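PDB 3BOQ: transcriptional regulator, MarR family from Silicibacter pomeroyi DSS-3, which probably binds DNA as a homodimeric transcription factor of the MarR family, with a winged helix-turn-helix domain in each subunit. Local coordinates for residues N16-R19 with L20-I24. Numbering follows the deposited sequence.
Sequences NQTR and LWLNI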
ATOM      1  N   ASN B  16      -9.605 -11.426  13.842  1.00 56.04           N
ATOM      2  CA  ASN B  16     -10.287 -10.578  12.851  1.00 57.09           C
ATOM      3  C   ASN B  16      -9.382  -9.465  12.302  1.00 56.98           C
ATOM      4  O   ASN B  16      -9.396  -9.185  11.104  1.00 56.87           O
ATOM      5  CB  ASN B  16     -11.541  -9.919  13.446  1.00 57.85           C
ATOM      6  CG  ASN B  16     -12.692 -10.895  13.659  1.00 60.23           C
ATOM      7  OD1 ASN B  16     -12.791 -11.923  12.979  1.00 63.80           O
ATOM      8  ND2 ASN B  16     -13.565 -10.579  14.621  1.00 59.70           N
ATOM      9  N   GLN B  17      -8.631  -8.829  13.205  1.00 57.00           N
ATOM     10  CA  GLN B  17      -7.732  -7.723  12.899  1.00 56.40           C
ATOM     11  C   GLN B  17      -6.525  -8.186  12.060  1.00 57.06           C
ATOM     12  O   GLN B  17      -6.241  -7.611  11.012  1.00 56.10           O
ATOM     13  CB  GLN B  17      -7.296  -7.049  14.202  1.00 56.66           C
ATOM     14  CG  GLN B  17      -8.412  -6.123  14.773  1.00 56.16           C
ATOM     15  CD  GLN B  17      -8.129  -5.569  16.154  1.00 55.36           C
ATOM     16  OE1 GLN B  17      -7.233  -6.020  16.835  1.00 53.93           O
ATOM     17  NE2 GLN B  17      -8.901  -4.573  16.570  1.00 55.75           N
ATOM     18  N   THR B  18      -5.820  -9.219  12.525  1.00 57.68           N
ATOM     19  CA  THR B  18      -4.777  -9.863  11.719  1.00 57.93           C
ATOM     20  C   THR B  18      -5.262 -10.153  10.296  1.00 58.10           C
ATOM     21  O   THR B  18      -4.645  -9.688   9.338  1.00 58.92           O
ATOM     22  CB  THR B  18      -4.193 -11.117  12.419  1.00 57.66           C
ATOM     23  OG1 THR B  18      -3.137 -10.674  13.262  1.00 59.10           O
ATOM     24  CG2 THR B  18      -3.578 -12.150  11.413  1.00 58.13           C
ATOM     25  N   ARG B  19      -6.372 -10.881  10.164  1.00 57.74           N
ATOM     26  CA  ARG B  19      -6.903 -11.252   8.856  1.00 57.73           C
ATOM     27  C   ARG B  19      -7.174 -10.050   7.994  1.00 57.01           C
ATOM     28  O   ARG B  19      -6.785 -10.045   6.847  1.00 58.09           O
ATOM     29  CB  ARG B  19      -8.186 -12.065   8.953  1.00 57.97           C
ATOM     30  CG  ARG B  19      -7.961 -13.541   8.921  1.00 61.57           C
ATOM     31  CD  ARG B  19      -9.271 -14.306   8.793  1.00 66.06           C
ATOM     32  NE  ARG B  19      -9.225 -15.507   9.636  1.00 68.97           N
ATOM     33  CZ  ARG B  19      -9.711 -15.584  10.877  1.00 69.33           C
ATOM     34  NH1 ARG B  19     -10.323 -14.537  11.439  1.00 68.84           N
ATOM     35  NH2 ARG B  19      -9.606 -16.727  11.548  1.00 68.57           N
ATOM     36  N   LEU B  20      -7.849  -9.049   8.540  1.00 56.05           N
ATOM     37  CA  LEU B  20      -8.260  -7.875   7.784  1.00 55.61           C
ATOM     38  C   LEU B  20      -7.069  -7.170   7.156  1.00 55.47           C
ATOM     39  O   LEU B  20      -7.057  -6.914   5.970  1.00 55.45           O
ATOM     40  CB  LEU B  20      -9.053  -6.884   8.683  1.00 55.81           C
ATOM     41  CG  LEU B  20      -9.213  -5.479   8.063  1.00 56.27           C
ATOM     42  CD1 LEU B  20     -10.189  -5.543   6.886  1.00 56.34           C
ATOM     43  CD2 LEU B  20      -9.618  -4.406   9.069  1.00 55.10           C
ATOM     44  N   TRP B  21      -6.058  -6.895   7.971  1.00 55.45           N
ATOM     45  CA  TRP B  21      -4.874  -6.161   7.576  1.00 55.56           C
ATOM     46  C   TRP B  21      -4.038  -6.902   6.523  1.00 55.73           C
ATOM     47  O   TRP B  21      -3.592  -6.316   5.527  1.00 55.14           O
ATOM     48  CB  TRP B  21      -4.052  -5.885   8.836  1.00 55.61           C
ATOM     49  CG  TRP B  21      -2.728  -5.188   8.597  1.00 55.80           C
ATOM     50  CD1 TRP B  21      -1.512  -5.583   9.044  1.00 53.65           C
ATOM     51  CD2 TRP B  21      -2.518  -3.975   7.850  1.00 57.37           C
ATOM     52  NE1 TRP B  21      -0.550  -4.698   8.638  1.00 55.01           N
ATOM     53  CE2 TRP B  21      -1.135  -3.692   7.912  1.00 55.14           C
ATOM     54  CE3 TRP B  21      -3.373  -3.097   7.129  1.00 56.56           C
ATOM     55  CZ2 TRP B  21      -0.565  -2.582   7.269  1.00 54.66           C
ATOM     56  CZ3 TRP B  21      -2.808  -1.967   6.510  1.00 54.47           C
ATOM     57  CH2 TRP B  21      -1.416  -1.733   6.577  1.00 54.26           C
ATOM     58  N   LEU B  22      -3.812  -8.190   6.760  1.00 56.41           N
ATOM     59  CA  LEU B  22      -3.241  -9.071   5.727  1.00 56.88           C
ATOM     60  C   LEU B  22      -4.032  -9.009   4.395  1.00 57.01           C
ATOM     61  O   LEU B  22      -3.412  -8.930   3.336  1.00 57.81           O
ATOM     62  CB  LEU B  22      -3.102 -10.508   6.256  1.00 56.54           C
ATOM     63  CG  LEU B  22      -1.721 -10.982   6.772  1.00 58.15           C
ATOM     64  CD1 LEU B  22      -0.927  -9.912   7.522  1.00 58.43           C
ATOM     65  CD2 LEU B  22      -1.816 -12.247   7.615  1.00 57.25           C
ATOM     66  N   ASN B  23      -5.371  -9.027   4.439  1.00 56.36           N
ATOM     67  CA  ASN B  23      -6.196  -8.877   3.215  1.00 56.69           C
ATOM     68  C   ASN B  23      -6.042  -7.536   2.503  1.00 57.14           C
ATOM     69  O   ASN B  23      -5.988  -7.483   1.289  1.00 57.62           O
ATOM     70  CB  ASN B  23      -7.670  -9.130   3.497  1.00 55.93           C
ATOM     71  CG  ASN B  23      -7.964 -10.598   3.639  1.00 57.31           C
ATOM     72  OD1 ASN B  23      -7.253 -11.426   3.074  1.00 58.60           O
ATOM     73  ND2 ASN B  23      -9.008 -10.941   4.390  1.00 56.86           N
ATOM     74  N   ILE B  24      -5.969  -6.457   3.269  1.00 57.45           N
ATOM     75  CA  ILE B  24      -5.741  -5.176   2.710  1.00 58.49           C
ATOM     76  C   ILE B  24      -4.387  -5.122   2.042  1.00 59.08           C
ATOM     77  O   ILE B  24      -4.266  -4.629   0.939  1.00 60.47           O
ATOM     78  CB  ILE B  24      -5.808  -4.101   3.774  1.00 58.70           C
ATOM     79  CG1 ILE B  24      -7.255  -3.901   4.213  1.00 58.83           C
ATOM     80  CG2 ILE B  24      -5.201  -2.827   3.251  1.00 56.63           C
ATOM     81  CD1 ILE B  24      -7.369  -3.206   5.540  1.00 61.48           C
TER
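The carbonyl oxygen of Arg19 takes the backbone N-H of Asn23, with N and O 3.0 Å apart, and the amide carbon CG of the Asn23 side chain rests 3.5 Å from that same O. This is one of four successive bonds that illustrate how an α-helix repeats its i to i+4 pattern while its faces meet different surroundings. Asn16 O receives Leu20 N at an equal 3.0 Å, the donor standing 29° off the carbonyl plane, whereas the N-H of Trp21 points almost straight at Gln17 O, with an angle of 172° at the hydrogen. Leu22 N closes on Thr18 O at 3.1 Å in a similarly straight bond.

Beyond the backbone, Thr18 and Leu22 lie alongside each other one turn apart and point the same way. The first torsion of Thr18 turns its methyl CG2 away from the backbone N and beside the carbonyl carbon, which sets it 4.2 Å from CD2 of Leu22, a loose van der Waals touch. CB of Leu22 sits 3.5 Å from Thr18 O. With an alanine in place of Leu22, the Thr18 methyl would probably be left without its aliphatic neighbour CD2.

Elsewhere round the turn the helix 12-43 meets the second subunit: Trp21 packs on Leu35 and Gln17 on Met139 of that chain. The amide of Asn23 is divided between chains, OD1 accepting a hydrogen bond from Arg26 NH1 of its own helix and ND2 making a weak hydrogen bond to Ser143 OG of the second subunit. The chemistry therefore implies a helix whose regularity is carried by main-chain bonds, while Gln17, Trp21, Asn23 and Ile24 pack against the second subunit, as in the helical dimer interface characteristic of MarR proteins.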